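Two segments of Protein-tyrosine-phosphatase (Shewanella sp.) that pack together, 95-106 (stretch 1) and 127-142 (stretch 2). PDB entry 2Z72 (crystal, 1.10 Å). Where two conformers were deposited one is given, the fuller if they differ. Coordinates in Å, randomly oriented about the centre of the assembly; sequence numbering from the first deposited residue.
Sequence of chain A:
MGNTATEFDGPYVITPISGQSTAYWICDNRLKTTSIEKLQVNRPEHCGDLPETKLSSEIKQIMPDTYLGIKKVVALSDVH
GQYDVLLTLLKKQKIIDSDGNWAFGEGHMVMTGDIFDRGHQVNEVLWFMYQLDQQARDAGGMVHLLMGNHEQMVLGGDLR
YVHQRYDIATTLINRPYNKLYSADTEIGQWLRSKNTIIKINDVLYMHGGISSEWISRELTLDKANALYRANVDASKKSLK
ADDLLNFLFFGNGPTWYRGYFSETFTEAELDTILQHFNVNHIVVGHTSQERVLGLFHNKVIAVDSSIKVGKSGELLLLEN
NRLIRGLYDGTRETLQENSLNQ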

ATOM      1  N   ILE A  95      -4.979   8.004  14.423  1.00 11.09           N
ATOM      2  CA  ILE A  95      -3.980   8.249  13.408  1.00 10.79           C
ATOM      3  C   ILE A  95      -4.386   9.463  12.579  1.00 10.62           C
ATOM      4  O   ILE A  95      -3.534  10.202  12.081  1.00 11.32           O
ATOM      5  N   ILE A  96      -5.703   9.674  12.464  1.00 11.36           N
ATOM      6  CA  ILE A  96      -6.270  10.830  11.812  1.00 10.76           C
ATOM      7  C   ILE A  96      -7.187  11.558  12.812  1.00 11.98           C
ATOM      8  O   ILE A  96      -7.569  10.956  13.840  1.00 14.79           O
ATOM      9  N   ASP A  97      -7.487  12.813  12.493  1.00 13.62           N
ATOM     10  CA  ASP A  97      -8.292  13.678  13.359  1.00 15.32           C
ATOM     11  C   ASP A  97      -9.745  13.591  13.011  1.00 18.63           C
ATOM     12  O   ASP A  97     -10.170  12.792  12.175  1.00 16.50           O
ATOM     13  N   SER A  98     -10.506  14.500  13.689  1.00 18.78           N
ATOM     14  CA  SER A  98     -11.901  14.596  13.522  1.00 23.00           C
ATOM     15  C   SER A  98     -12.313  15.135  12.142  1.00 28.09           C
ATOM     16  O   SER A  98     -13.487  14.958  11.811  1.00 37.61           O
ATOM     17  N   ASP A  99     -11.429  15.712  11.378  1.00 22.75           N
ATOM     18  CA  ASP A  99     -11.716  16.093   9.998  1.00 27.47           C
ATOM     19  C   ASP A  99     -11.261  15.016   9.032  1.00 24.60           C
ATOM     20  O   ASP A  99     -11.334  15.120   7.776  1.00 26.97           O
ATOM     21  N   GLY A 100     -10.657  13.918   9.509  1.00 20.91           N
ATOM     22  CA  GLY A 100     -10.146  12.881   8.609  1.00 19.67           C
ATOM     23  C   GLY A 100      -8.715  13.068   8.111  1.00 14.59           C
ATOM     24  O   GLY A 100      -8.287  12.394   7.151  1.00 16.04           O
ATOM     25  N   ASN A 101      -7.997  13.993   8.745  1.00 13.67           N
ATOM     26  CA  ASN A 101      -6.698  14.408   8.258  1.00 12.20           C
ATOM     27  C   ASN A 101      -5.628  13.759   9.159  1.00 11.47           C
ATOM     28  O   ASN A 101      -5.863  13.466  10.340  1.00 12.15           O
ATOM     29  N   TRP A 102      -4.433  13.623   8.612  1.00 10.57           N
ATOM     30  CA  TRP A 102      -3.282  13.098   9.332  1.00 10.05           C
ATOM     31  C   TRP A 102      -3.162  13.789  10.725  1.00 10.60           C
ATOM     32  O   TRP A 102      -3.147  15.043  10.799  1.00 12.44           O
ATOM     33  N   ALA A 103      -3.008  12.957  11.768  1.00 11.06           N
ATOM     34  CA  ALA A 103      -2.874  13.419  13.111  1.00 11.74           C
ATOM     35  C   ALA A 103      -1.709  12.711  13.798  1.00 11.86           C
ATOM     36  O   ALA A 103      -1.639  12.700  15.022  1.00 16.94           O
ATOM     37  N   PHE A 104      -0.827  12.111  13.040  1.00 10.77           N
ATOM     38  CA  PHE A 104       0.233  11.264  13.584  1.00 11.33           C
ATOM     39  C   PHE A 104       1.561  11.977  13.663  1.00 11.79           C
ATOM     40  O   PHE A 104       2.574  11.343  13.951  1.00 12.65           O
ATOM     41  N   GLY A 105       1.548  13.297  13.462  1.00 11.90           N
ATOM     42  CA  GLY A 105       2.763  14.059  13.718  1.00 11.89           C
ATOM     43  C   GLY A 105       3.920  13.656  12.812  1.00 11.57           C
ATOM     44  O   GLY A 105       3.737  13.525  11.607  1.00 11.77           O
ATOM     45  N   GLU A 106       5.080  13.482  13.429  1.00 12.05           N
ATOM     46  CA  GLU A 106       6.273  13.098  12.737  1.00 11.68           C
ATOM     47  C   GLU A 106       6.387  11.583  12.639  1.00 10.95           C
ATOM     48  O   GLU A 106       7.427  11.049  12.215  1.00 12.01           O
ATOM     49  N   TRP A 127      -7.232   7.874  -3.251  1.00  7.78           N
ATOM     50  CA  TRP A 127      -7.154   9.325  -3.081  1.00  7.83           C
ATOM     51  C   TRP A 127      -6.975   9.704  -1.618  1.00  8.27           C
ATOM     52  O   TRP A 127      -6.362  10.741  -1.338  1.00  8.78           O
ATOM     53  N   PHE A 128      -7.533   8.940  -0.696  1.00  7.95           N
ATOM     54  CA  PHE A 128      -7.309   9.166   0.697  1.00  8.50           C
ATOM     55  C   PHE A 128      -5.826   8.994   1.008  1.00  7.73           C
ATOM     56  O   PHE A 128      -5.246   9.836   1.712  1.00  8.52           O
ATOM     57  N   MET A 129      -5.221   7.936   0.520  1.00  8.12           N
ATOM     58  CA  MET A 129      -3.792   7.687   0.811  1.00  7.82           C
ATOM     59  C   MET A 129      -2.906   8.722   0.149  1.00  7.92           C
ATOM     60  O   MET A 129      -1.858   9.055   0.728  1.00  8.67           O
ATOM     61  N   TYR A 130      -3.287   9.228  -1.021  1.00  7.97           N
ATOM     62  CA  TYR A 130      -2.543  10.297  -1.688  1.00  7.79           C
ATOM     63  C   TYR A 130      -2.557  11.544  -0.803  1.00  7.94           C
ATOM     64  O   TYR A 130      -1.544  12.177  -0.525  1.00  8.41           O
ATOM     65  N   GLN A 131      -3.755  11.943  -0.353  1.00  8.45           N
ATOM     66  CA  GLN A 131      -3.864  13.096   0.531  1.00  9.40           C
ATOM     67  C   GLN A 131      -3.072  12.851   1.819  1.00  8.76           C
ATOM     68  O   GLN A 131      -2.363  13.755   2.292  1.00  8.93           O
ATOM     69  N   LEU A 132      -3.166  11.658   2.397  1.00  9.41           N
ATOM     70  CA  LEU A 132      -2.465  11.393   3.663  1.00  8.46           C
ATOM     71  C   LEU A 132      -0.976  11.499   3.451  1.00  8.74           C
ATOM     72  O   LEU A 132      -0.239  11.975   4.353  1.00  9.07           O
ATOM     73  N   ASP A 133      -0.468  11.032   2.313  1.00  7.98           N
ATOM     74  CA  ASP A 133       0.960  11.132   1.972  1.00  8.00           C
ATOM     75  C   ASP A 133       1.395  12.575   2.068  1.00  8.54           C
ATOM     76  O   ASP A 133       2.396  12.928   2.728  1.00  8.70           O
ATOM     77  N   GLN A 134       0.677  13.500   1.418  1.00  8.05           N
ATOM     78  CA  GLN A 134       1.001  14.900   1.457  1.00  8.70           C
ATOM     79  C   GLN A 134       0.877  15.465   2.867  1.00  8.74           C
ATOM     80  O   GLN A 134       1.768  16.209   3.314  1.00  9.35           O
ATOM     81  N   GLN A 135      -0.204  15.144   3.574  1.00  8.63           N
ATOM     82  CA  GLN A 135      -0.384  15.677   4.899  1.00  8.93           C
ATOM     83  C   GLN A 135       0.714  15.216   5.882  1.00  8.99           C
ATOM     84  O   GLN A 135       1.151  16.008   6.715  1.00  9.96           O
ATOM     85  N   ALA A 136       1.106  13.948   5.760  1.00  8.45           N
ATOM     86  CA  ALA A 136       2.153  13.420   6.632  1.00  8.73           C
ATOM     87  C   ALA A 136       3.454  14.206   6.370  1.00  9.67           C
ATOM     88  O   ALA A 136       4.104  14.644   7.306  1.00 10.42           O
ATOM     89  N   ARG A 137       3.787  14.395   5.105  1.00  9.59           N
ATOM     90  CA  ARG A 137       4.977  15.164   4.773  1.00 10.75           C
ATOM     91  C   ARG A 137       4.918  16.546   5.348  1.00 11.26           C
ATOM     92  O   ARG A 137       5.894  17.043   5.907  1.00 12.36           O
ATOM     93  N   ASP A 138       3.777  17.224   5.219  1.00 10.89           N
ATOM     94  CA  ASP A 138       3.635  18.580   5.761  1.00 12.01           C
ATOM     95  C   ASP A 138       3.827  18.605   7.252  1.00 12.77           C
ATOM     96  O   ASP A 138       4.253  19.649   7.781  1.00 16.87           O
ATOM     97  N   ALA A 139       3.493  17.559   7.981  1.00 11.45           N
ATOM     98  CA  ALA A 139       3.680  17.434   9.424  1.00 11.92           C
ATOM     99  C   ALA A 139       5.077  16.971   9.786  1.00 11.80           C
ATOM    100  O   ALA A 139       5.349  16.850  11.004  1.00 14.65           O
ATOM    101  N   GLY A 140       5.950  16.688   8.831  1.00 11.72           N
ATOM    102  CA  GLY A 140       7.233  16.135   9.233  1.00 12.49           C
ATOM    103  C   GLY A 140       7.311  14.640   9.434  1.00 10.77           C
ATOM    104  O   GLY A 140       8.321  14.136   9.880  1.00 12.27           O
ATOM    105  N   GLY A 141       6.218  13.944   9.102  1.00 10.66           N
ATOM    106  CA  GLY A 141       6.148  12.494   9.116  1.00 10.25           C
ATOM    107  C   GLY A 141       6.179  11.967   7.688  1.00  9.71           C
ATOM    108  O   GLY A 141       6.560  12.659   6.741  1.00 10.37           O
ATOM    109  N   MET A 142       5.746  10.712   7.561  1.00  9.03           N
ATOM    110  CA  MET A 142       5.770  10.086   6.254  1.00  8.60           C
ATOM    111  C   MET A 142       4.717   9.008   6.153  1.00  8.75           C
ATOM    112  O   MET A 142       4.517   8.256   7.122  1.00  9.80           O
TER

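The apolar heart of this contact is Trp102, the residue of the irregular first stretch that is most covered by the second stretch. Its CA-to-CB bond points toward that stretch, and chi1 in the t well with chi2 near -99° lays the indole along the helix. Ala136 sits over one face: its CB lies 3.4 Å from the centroid of the six-membered ring of Trp102, 8° off the normal, a CH-pi contact. A methyl suits this place because it lets the helix backbone come close to a flat ring. Leu132 (chi1 t, chi2 p) meets the edge, with its CG 3.7 Å from Trp102 CE3, while Ala139 CB lies 3.7 Å from Trp102 CD1. Nearer the start of the helix segment, Leu132 and Phe128 meet Ile96 (p, t), whose CA-to-CB bond points toward the second stretch: Ile96 CG2 is 3.9 Å from Leu132 CD1, and Ile96 CD1 is 4.2 Å from Phe128 CZ. Phe128 (chi1 t) leaves its backbone sideways, but its ring reaches nearer, bringing CE1 to 3.7 Å from Gly100 O at the ring edge.

The direct hydrogen bonds across the contact both involve Gln135, whose amide can donate and accept at once. Its CA-to-CB bond points toward the first stretch, and with chi1 m and chi2 t the amide comes within reach of Trp102 and Asn101; OE1 accepts from Trp102 N at 2.9 Å and NE2 donates to Asn101 OD1, also at 2.9 Å. Asn101, with chi1 m, thus offers its carbonyl oxygen to the helix. Within the first stretch, Trp102 NE1 donates to Gly105 O at 2.9 Å, so the indole's polar edge is satisfied. Asp97 OD2 accepts from Asp99 N at 2.8 Å and Asn101 N at 3.0 Å, bracing the type I turn that precedes Trp102.

Glycines permit the close approach where the helix ends. Gly140 has the positive phi of a Schellman motif. At Gly141, a CB would clash with Gly105 O, 2.6 Å away, so the lack of a side chain lets the backbones meet, with Gly141 CA 3.6 Å from Glu106 C. Glu106 (chi1 m, chi2 t) lies alongside, its CG 3.6 Å from Ala139 O, while its carboxylate reaches solvent.

Waters complete the polar links. Water 1 lies 2.9 Å from Gly100 O and 2.8 Å from Gln135 OE1. Water 2 donates to Glu106 O at 2.7 Å and Gly140 O at 2.8 Å; water 3 donates to Glu106 OE1 at 2.8 Å and, weakly, to Ala139 O at 3.3 Å.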

ATOM      1  CB  ILE A  95      -3.724   7.007  12.564  1.00 10.71           C
ATOM      2  CG1 ILE A  95      -3.487   5.743  13.388  1.00 11.56           C
ATOM      3  CG2 ILE A  95      -2.551   7.253  11.597  1.00 12.19           C
ATOM      4  CD1 ILE A  95      -2.335   5.851  14.369  1.00 13.44           C
ATOM      5  CB  ILE A  96      -6.996  10.438  10.511  1.00 11.75           C
ATOM      6  CG1 ILE A  96      -8.193   9.511  10.711  1.00 13.35           C
ATOM      7  CG2 ILE A  96      -5.985   9.900   9.528  1.00 13.91           C
ATOM      8  CD1 ILE A  96      -8.841   9.082   9.440  1.00 14.66           C
ATOM      9  CB  ASP A  97      -7.667  15.097  13.432  1.00 16.73           C
ATOM     10  CG  ASP A  97      -7.763  15.864  12.104  1.00 16.57           C
ATOM     11  OD1 ASP A  97      -6.953  16.832  11.962  1.00 20.94           O
ATOM     12  OD2 ASP A  97      -8.604  15.432  11.274  1.00 16.17           O
ATOM     13  CB  SER A  98     -12.610  15.470  14.560  1.00 29.81           C
ATOM     14  OG  SER A  98     -12.219  16.826  14.645  1.00 32.20           O
ATOM     15  CB  ASP A  99     -10.990  17.446   9.808  1.00 28.67           C
ATOM     16  CG  ASP A  99     -11.604  18.527  10.681  1.00 30.30           C
ATOM     17  OD1 ASP A  99     -10.874  19.344  11.267  1.00 40.90           O
ATOM     18  OD2 ASP A  99     -12.862  18.599  10.769  1.00 43.15           O
ATOM     19  CB  ASN A 101      -6.605  15.933   8.317  1.00 13.81           C
ATOM     20  CG  ASN A 101      -7.639  16.548   7.362  1.00 14.46           C
ATOM     21  OD1 ASN A 101      -7.850  16.030   6.278  1.00 14.96           O
ATOM     22  ND2 ASN A 101      -8.209  17.620   7.800  1.00 18.15           N
ATOM     23  CB  TRP A 102      -2.011  13.389   8.609  1.00 10.44           C
ATOM     24  CG  TRP A 102      -0.700  12.946   9.153  1.00 10.46           C
ATOM     25  CD1 TRP A 102       0.174  13.764   9.858  1.00 10.24           C
ATOM     26  CD2 TRP A 102      -0.081  11.680   9.055  1.00  9.48           C
ATOM     27  NE1 TRP A 102       1.277  13.033  10.170  1.00 10.21           N
ATOM     28  CE2 TRP A 102       1.175  11.763   9.702  1.00  9.76           C
ATOM     29  CE3 TRP A 102      -0.421  10.466   8.498  1.00 10.16           C
ATOM     30  CZ2 TRP A 102       2.027  10.678   9.760  1.00 10.33           C
ATOM     31  CZ3 TRP A 102       0.423   9.377   8.539  1.00 10.29           C
ATOM     32  CH2 TRP A 102       1.656   9.507   9.180  1.00 11.42           C
ATOM     33  CB  ALA A 103      -4.172  13.195  13.914  1.00 15.54           C
ATOM     34  CB  PHE A 104       0.269   9.951  12.769  1.00 11.74           C
ATOM     35  CG  PHE A 104       0.935   8.778  13.441  1.00 11.73           C
ATOM     36  CD1 PHE A 104       0.550   8.326  14.685  1.00 15.18           C
ATOM     37  CD2 PHE A 104       1.954   8.086  12.767  1.00 11.41           C
ATOM     38  CE1 PHE A 104       1.198   7.219  15.260  1.00 14.84           C
ATOM     39  CE2 PHE A 104       2.597   7.013  13.342  1.00 12.21           C
ATOM     40  CZ  PHE A 104       2.198   6.534  14.604  1.00 14.25           C
ATOM     41  CB  GLU A 106       7.532  13.657  13.405  0.52 13.82           C
ATOM     42  CG  GLU A 106       7.502  15.184  13.433  0.52 12.23           C
ATOM     43  CD  GLU A 106       8.776  15.797  13.948  0.52 17.11           C
ATOM     44  OE1 GLU A 106       8.950  17.002  13.728  0.52 24.40           O
ATOM     45  OE2 GLU A 106       9.550  15.029  14.552  0.52 22.91           O
ATOM     46  CB  TRP A 127      -8.355  10.037  -3.726  1.00  8.25           C
ATOM     47  CG  TRP A 127      -8.304  10.016  -5.212  1.00  8.46           C
ATOM     48  CD1 TRP A 127      -9.098   9.363  -6.086  1.00  8.72           C
ATOM     49  CD2 TRP A 127      -7.323  10.726  -6.003  1.00  8.72           C
ATOM     50  NE1 TRP A 127      -8.695   9.615  -7.361  1.00  9.08           N
ATOM     51  CE2 TRP A 127      -7.616  10.449  -7.353  1.00  8.52           C
ATOM     52  CE3 TRP A 127      -6.242  11.583  -5.721  1.00  9.23           C
ATOM     53  CZ2 TRP A 127      -6.869  10.974  -8.396  1.00  9.77           C
ATOM     54  CZ3 TRP A 127      -5.502  12.100  -6.759  1.00 10.56           C
ATOM     55  CH2 TRP A 127      -5.811  11.803  -8.081  1.00 10.62           C
ATOM     56  CB  PHE A 128      -8.158   8.210   1.544  1.00  8.82           C
ATOM     57  CG  PHE A 128      -7.801   8.237   3.014  1.00  8.97           C
ATOM     58  CD1 PHE A 128      -8.147   9.290   3.832  1.00 11.17           C
ATOM     59  CD2 PHE A 128      -7.103   7.185   3.554  1.00 11.54           C
ATOM     60  CE1 PHE A 128      -7.795   9.309   5.166  1.00 12.38           C
ATOM     61  CE2 PHE A 128      -6.747   7.204   4.899  1.00 14.04           C
ATOM     62  CZ  PHE A 128      -7.112   8.254   5.721  1.00 13.81           C
ATOM     63  CB  MET A 129      -3.426   6.264   0.436  1.00  8.28           C
ATOM     64  CG  MET A 129      -4.030   5.175   1.304  1.00  8.73           C
ATOM     65  SD  MET A 129      -3.731   5.372   3.067  1.00  9.79           S
ATOM     66  CE  MET A 129      -1.950   5.256   3.086  1.00 12.04           C
ATOM     67  CB  TYR A 130      -3.176  10.487  -3.032  1.00  8.21           C
ATOM     68  CG  TYR A 130      -2.603  11.529  -3.969  1.00  8.12           C
ATOM     69  CD1 TYR A 130      -2.845  12.878  -3.764  1.00  8.97           C
ATOM     70  CD2 TYR A 130      -1.844  11.200  -5.068  1.00  8.35           C
ATOM     71  CE1 TYR A 130      -2.342  13.856  -4.601  1.00  9.49           C
ATOM     72  CE2 TYR A 130      -1.356  12.146  -5.952  1.00  8.88           C
ATOM     73  CZ  TYR A 130      -1.623  13.474  -5.704  1.00  9.23           C
ATOM     74  OH  TYR A 130      -1.181  14.493  -6.548  1.00  9.96           O
ATOM     75  CB  GLN A 131      -5.344  13.382   0.827  1.00 11.92           C
ATOM     76  CG  GLN A 131      -5.563  14.493   1.797  1.00 15.07           C
ATOM     77  CD  GLN A 131      -7.042  14.826   1.804  1.00 16.75           C
ATOM     78  OE1 GLN A 131      -7.760  14.340   2.693  1.00 21.33           O
ATOM     79  NE2 GLN A 131      -7.515  15.611   0.860  1.00 20.03           N
ATOM     80  CB  LEU A 132      -2.913  10.003   4.121  0.65 10.22           C
ATOM     81  CG  LEU A 132      -2.699   9.820   5.605  0.65  8.15           C
ATOM     82  CD1 LEU A 132      -3.792  10.570   6.398  0.65  9.18           C
ATOM     83  CD2 LEU A 132      -2.725   8.357   5.973  0.65  9.69           C
ATOM     84  CB  ASP A 133       1.104  10.485   0.594  1.00  8.11           C
ATOM     85  CG  ASP A 133       2.486  10.207   0.026  1.00  7.77           C
ATOM     86  OD1 ASP A 133       3.509  10.590   0.663  1.00 10.34           O
ATOM     87  OD2 ASP A 133       2.527   9.627  -1.079  1.00  8.06           O
ATOM     88  CB  GLN A 134       0.142  15.690   0.466  1.00 10.52           C
ATOM     89  CG  GLN A 134       0.511  17.170   0.482  1.00 12.59           C
ATOM     90  CD  GLN A 134       1.929  17.461  -0.034  1.00 13.62           C
ATOM     91  OE1 GLN A 134       2.198  17.379  -1.207  1.00 20.69           O
ATOM     92  NE2 GLN A 134       2.877  17.802   0.799  1.00 16.45           N
ATOM     93  CB  GLN A 135      -1.760  15.273   5.450  1.00  9.86           C
ATOM     94  CG  GLN A 135      -2.916  15.939   4.696  1.00 10.57           C
ATOM     95  CD  GLN A 135      -4.256  15.444   5.186  1.00 11.59           C
ATOM     96  OE1 GLN A 135      -4.346  14.383   5.808  1.00 10.97           O
ATOM     97  NE2 GLN A 135      -5.309  16.220   4.927  1.00 13.89           N
ATOM     98  CB  ALA A 136       2.335  11.952   6.430  1.00  9.88           C
ATOM     99  CB  ARG A 137       5.181  15.162   3.236  1.00 11.47           C
ATOM    100  CG  ARG A 137       6.460  15.807   2.794  1.00 13.18           C
ATOM    101  CD  ARG A 137       6.775  15.573   1.342  1.00 13.54           C
ATOM    102  NE  ARG A 137       7.884  16.393   0.869  1.00 16.94           N
ATOM    103  CZ  ARG A 137       8.560  16.136  -0.234  1.00 15.60           C
ATOM    104  NH1 ARG A 137       8.311  15.071  -0.980  1.00 17.61           N
ATOM    105  NH2 ARG A 137       9.547  16.931  -0.637  1.00 18.73           N
ATOM    106  CB  ASP A 138       2.256  19.142   5.431  1.00 14.61           C
ATOM    107  CG  ASP A 138       2.154  19.473   3.930  1.00 18.29           C
ATOM    108  OD1 ASP A 138       0.957  19.628   3.509  1.00 30.67           O
ATOM    109  OD2 ASP A 138       3.113  19.568   3.178  1.00 27.31           O
ATOM    110  CB  ALA A 139       2.632  16.464   9.923  1.00 13.05           C
ATOM    111  CB  MET A 142       7.103   9.404   5.909  0.60  9.31           C
ATOM    112  CG  MET A 142       8.283  10.323   5.712  0.60 10.24           C
ATOM    113  SD  MET A 142       9.763   9.483   5.126  0.60 11.49           S
ATOM    114  CE  MET A 142       9.390   9.445   3.349  0.60 22.21           C
TER
HETATM  115  O   HOH W   1      -6.542  12.915   4.931  1.00 21.14           O
HETATM  116  O   HOH W   2       9.562  11.790  10.664  1.00 18.93           O
HETATM  117  O   HOH W   3       7.475  18.977  12.377  1.00 56.38           O